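Local atomic coordinates of methyltransferase domain-containing protein (Pyrococcus horikoshii, PDB entry 1VE3), a protein that binds S-adenosylmethionine in a Rossmann-like fold and probably acts as a methyltransferase, though its substrate is not known. Residues A[142-145]-A[146-149]; A[207-210]-A[211-214]. All coordinates share one frame; numbering follows the deposited sequence.

Contact 1. Residues A[142-145]-A[146-149]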
loop_
_atom_site.group_PDB
_atom_site.type_symbol
_atom_site.label_atom_id
_atom_site.label_comp_id
_atom_site.label_asym_id
_atom_site.label_seq_id
_atom_site.Cartn_x
_atom_site.Cartn_y
_atom_site.Cartn_z
ATOM N N PHE A 142 4.526 -16.876 3.060
ATOM C CA PHE A 142 3.211 -17.491 3.023
ATOM C C PHE A 142 2.485 -17.251 4.324
ATOM O O PHE A 142 3.081 -16.850 5.328
ATOM C CB PHE A 142 3.311 -19.005 2.763
ATOM C CG PHE A 142 3.963 -19.778 3.881
ATOM C CD1 PHE A 142 5.347 -19.751 4.057
ATOM C CD2 PHE A 142 3.192 -20.512 4.775
ATOM C CE1 PHE A 142 5.953 -20.442 5.110
ATOM C CE2 PHE A 142 3.786 -21.203 5.829
ATOM C CZ PHE A 142 5.169 -21.168 5.998
ATOM N N THR A 143 1.187 -17.508 4.299
ATOM C CA THR A 143 0.365 -17.322 5.473
ATOM C C THR A 143 -0.136 -18.678 5.942
ATOM O O THR A 143 -0.583 -19.493 5.137
ATOM C CB THR A 143 -0.829 -16.395 5.149
ATOM O OG1 THR A 143 -0.323 -15.115 4.755
ATOM C CG2 THR A 143 -1.741 -16.226 6.360
ATOM N N ASP A 144 -0.029 -18.923 7.244
ATOM C CA ASP A 144 -0.505 -20.171 7.810
ATOM C C ASP A 144 -2.024 -20.029 7.839
ATOM O O ASP A 144 -2.609 -19.601 8.840
ATOM C CB ASP A 144 0.040 -20.357 9.227
ATOM C CG ASP A 144 -0.317 -21.714 9.819
ATOM O OD1 ASP A 144 -1.479 -22.144 9.665
ATOM O OD2 ASP A 144 0.560 -22.344 10.452
ATOM N N LEU A 145 -2.655 -20.368 6.720
ATOM C CA LEU A 145 -4.083 -20.110 6.786
ATOM C C LEU A 145 -4.788 -21.173 7.623
ATOM O O LEU A 145 -5.883 -20.974 8.132
ATOM C CB LEU A 145 -4.636 -20.119 5.361
ATOM C CG LEU A 145 -6.070 -19.591 5.285
ATOM C CD1 LEU A 145 -6.592 -19.122 6.645
ATOM C CD2 LEU A 145 -6.216 -18.400 4.337
ATOM N N ARG A 146 -4.146 -22.280 7.972
ATOM C CA ARG A 146 -4.734 -23.214 8.922
ATOM C C ARG A 146 -4.906 -22.600 10.310
ATOM O O ARG A 146 -5.916 -22.823 10.971
ATOM C CB ARG A 146 -3.885 -24.485 9.004
ATOM C CG ARG A 146 -4.497 -25.585 9.853
ATOM C CD ARG A 146 -3.962 -26.930 9.420
ATOM N NE ARG A 146 -4.249 -27.173 8.008
ATOM C CZ ARG A 146 -3.762 -28.193 7.308
ATOM N NH1 ARG A 146 -2.958 -29.074 7.890
ATOM N NH2 ARG A 146 -4.070 -28.327 6.024
ATOM N N GLU A 147 -3.921 -21.824 10.745
ATOM C CA GLU A 147 -3.985 -21.182 12.053
ATOM C C GLU A 147 -4.918 -19.973 12.018
ATOM O O GLU A 147 -5.580 -19.656 13.006
ATOM C CB GLU A 147 -2.589 -20.740 12.492
ATOM C CG GLU A 147 -1.630 -21.874 12.815
ATOM C CD GLU A 147 -2.152 -22.789 13.912
ATOM O OE1 GLU A 147 -2.952 -23.698 13.600
ATOM O OE2 GLU A 147 -1.769 -22.592 15.088
ATOM N N LEU A 148 -4.965 -19.306 10.871
ATOM C CA LEU A 148 -5.805 -18.126 10.689
ATOM C C LEU A 148 -7.282 -18.480 10.515
ATOM O O LEU A 148 -8.163 -17.685 10.844
ATOM C CB LEU A 148 -5.323 -17.342 9.467
ATOM C CG LEU A 148 -6.128 -16.124 9.016
ATOM C CD1 LEU A 148 -6.079 -15.049 10.087
ATOM C CD2 LEU A 148 -5.558 -15.601 7.701
ATOM N N LEU A 149 -7.543 -19.676 9.998
ATOM C CA LEU A 149 -8.907 -20.153 9.745
ATOM C C LEU A 149 -9.885 -19.795 10.878
ATOM O O LEU A 149 -10.910 -19.157 10.671
ATOM C CB LEU A 149 -8.854 -21.671 9.562
ATOM C CG LEU A 149 -9.045 -22.093 8.104
ATOM C CD1 LEU A 149 -9.848 -23.389 7.973
ATOM C CD2 LEU A 149 -9.784 -21.045 7.273
#
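The backbone turns from strand into helix at D144, where the chain makes an inverse gamma turn, and L148 N then donates to D144 O at 3.1 Å. One step on, L149 N reaches L145 O at 2.8 Å. D144 is the N-cap of the short helix. With its CG anti to the backbone N (chi1 -174°) the carboxylate folds forward over the helix start, and OD1 accepts from E147 N at 2.7 Å. The amide meets OD1 from above the carboxylate plane, about 40° out of it, and adds a second, weak bond to D144 O. The other oxygen, OD2, takes a hydrogen bond from K196 N at the start of helix 196-203, so this buried carboxylate is held at both ends by backbone amides, which would tend to favour its charged form. E147 packs its CG against D144 OD1 at 3.2 Å, then bends at chi2 and carries its own carboxylate away; OE1 still stays 4.5 Å from D144 OD1, a like-charge proximity that is probably mildly unfavourable.

In the Rossmann-like methyltransferase fold, this is the carboxyl end of strand 136-143, a parallel strand of the central sheet, passing into helix 145-148. The apolar flank of that helix belongs to L145, whose CD1 reaches both of the leucines that follow, coming against L148 CB at 3.6 Å and against L149 CD2 at 3.8 Å. L148 also sends CD2 back toward the strand, where it meets T143 CG2 at 4.1 Å, while T143 OG1 turns to S219 OG on the adjoining strand.

Contact 2. Residues A[207-210]-A[211-214]; sequences FTKE and AEEK
The charged pair is K209 with E212: K209 NZ forms a salt bridge to E212 OE1 at 2.7 Å and lies 2.8 Å from OE2, so the ammonium straddles the carboxylate. K209 sets out with CG between its backbone N and carbonyl carbon (chi1 66°) and bends again at chi3, which lays its chain along the strand and brings NZ to the glutamate, whose own chain stands extended beyond CG. E212 has further partners: OE1 pairs with K196 NZ and OE2 bonds T222 OG1. Were E212 an alanine, the ammonium groups of K209 and K196 would probably lose the carboxylate they share, and the K209 chain would be freer to swing.

The backbone explains how residues three apart on a strand can meet on one face. E210 and A211 both face V223 across the hairpin, a classic beta bulge, and E210 takes helix-like angles (phi -81°, psi -50°). The extra residue puts the side chains of E210 and A211 on the face turned from K209 and E212. There E210 bonds N225 ND2 and pairs with K137 NZ.

Strand 207-215 closes this edge of the central sheet within the chain, antiparallel to 219-226, with helix 196-203 over K209 and E212 and helix 118-131 against F207 on that same face, while A211 touches Y35 on the other.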
loop_
_atom_site.group_PDB
_atom_site.type_symbol
_atom_site.label_atom_id
_atom_site.label_comp_id
_atom_site.label_asym_id
_atom_site.label_seq_id
_atom_site.Cartn_x
_atom_site.Cartn_y
_atom_site.Cartn_z
ATOM N N PHE A 207 15.171 -28.648 0.749
ATOM C CA PHE A 207 16.012 -27.570 1.263
ATOM C C PHE A 207 16.329 -27.640 2.746
ATOM O O PHE A 207 15.693 -28.378 3.498
ATOM C CB PHE A 207 15.355 -26.203 1.044
ATOM C CG PHE A 207 14.676 -26.031 -0.281
ATOM C CD1 PHE A 207 13.336 -26.372 -0.438
ATOM C CD2 PHE A 207 15.356 -25.466 -1.356
ATOM C CE1 PHE A 207 12.680 -26.146 -1.650
ATOM C CE2 PHE A 207 14.717 -25.240 -2.564
ATOM C CZ PHE A 207 13.380 -25.578 -2.717
ATOM N N THR A 208 17.321 -26.855 3.153
ATOM C CA THR A 208 17.696 -26.711 4.546
ATOM C C THR A 208 17.371 -25.234 4.774
ATOM O O THR A 208 17.563 -24.413 3.873
ATOM C CB THR A 208 19.200 -26.959 4.759
ATOM O OG1 THR A 208 19.978 -26.056 3.949
ATOM C CG2 THR A 208 19.545 -28.378 4.358
ATOM N N LYS A 209 16.847 -24.876 5.939
ATOM C CA LYS A 209 16.524 -23.468 6.127
ATOM C C LYS A 209 17.654 -22.612 6.670
ATOM O O LYS A 209 18.312 -22.946 7.664
ATOM C CB LYS A 209 15.272 -23.293 6.999
ATOM C CG LYS A 209 15.399 -23.728 8.423
ATOM C CD LYS A 209 14.309 -23.078 9.274
ATOM C CE LYS A 209 12.910 -23.387 8.751
ATOM N NZ LYS A 209 11.848 -22.889 9.673
ATOM N N GLU A 210 17.873 -21.503 5.971
ATOM C CA GLU A 210 18.895 -20.521 6.314
ATOM C C GLU A 210 18.378 -19.605 7.426
ATOM O O GLU A 210 19.049 -19.404 8.431
ATOM C CB GLU A 210 19.253 -19.680 5.079
ATOM C CG GLU A 210 20.409 -18.704 5.284
ATOM C CD GLU A 210 20.746 -17.914 4.025
ATOM O OE1 GLU A 210 20.836 -18.526 2.946
ATOM O OE2 GLU A 210 20.931 -16.680 4.112
ATOM N N ALA A 211 17.175 -19.061 7.242
ATOM C CA ALA A 211 16.584 -18.160 8.227
ATOM C C ALA A 211 15.058 -18.167 8.149
ATOM O O ALA A 211 14.477 -18.741 7.229
ATOM C CB ALA A 211 17.104 -16.748 8.008
ATOM N N GLU A 212 14.417 -17.514 9.115
ATOM C CA GLU A 212 12.964 -17.440 9.149
ATOM C C GLU A 212 12.507 -16.218 9.935
ATOM O O GLU A 212 12.953 -15.991 11.059
ATOM C CB GLU A 212 12.394 -18.707 9.776
ATOM C CG GLU A 212 10.902 -18.863 9.585
ATOM C CD GLU A 212 10.464 -20.308 9.693
ATOM O OE1 GLU A 212 10.476 -20.864 10.814
ATOM O OE2 GLU A 212 10.117 -20.894 8.643
ATOM N N GLU A 213 11.623 -15.429 9.333
ATOM C CA GLU A 213 11.106 -14.223 9.968
ATOM C C GLU A 213 9.595 -14.333 10.132
ATOM O O GLU A 213 8.885 -14.660 9.176
ATOM C CB GLU A 213 11.403 -12.996 9.106
ATOM C CG GLU A 213 12.866 -12.753 8.751
ATOM C CD GLU A 213 13.645 -12.024 9.841
ATOM O OE1 GLU A 213 13.019 -11.339 10.679
ATOM O OE2 GLU A 213 14.890 -12.122 9.839
ATOM N N LYS A 214 9.098 -14.055 11.333
ATOM C CA LYS A 214 7.662 -14.099 11.568
ATOM C C LYS A 214 7.088 -12.735 11.196
ATOM O O LYS A 214 7.568 -11.706 11.659
ATOM C CB LYS A 214 7.359 -14.420 13.028
ATOM C CG LYS A 214 5.891 -14.738 13.282
ATOM C CD LYS A 214 5.700 -15.496 14.588
ATOM C CE LYS A 214 4.288 -16.053 14.696
ATOM N NZ LYS A 214 4.104 -16.871 15.926
#

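Contacts 1 and 2 do not touch: their centres lie 18 Å apart and their nearest atoms about 5 Å. Both belong to the central sheet, with strand 219-226 running between their strands; contact 1 bonds to it through S219, contact 2 through T222. K196 ties them more closely, its backbone N going to the cap residue of 142-149 and its ammonium to the glutamate of 207-214. Contact 1 is the one near the cofactor, with the side chain of T143 about 10 Å from a bound S-adenosylmethionine and about 9 Å from that of R24, a cofactor-binding residue; contact 2 lies away from the cofactor-binding residues.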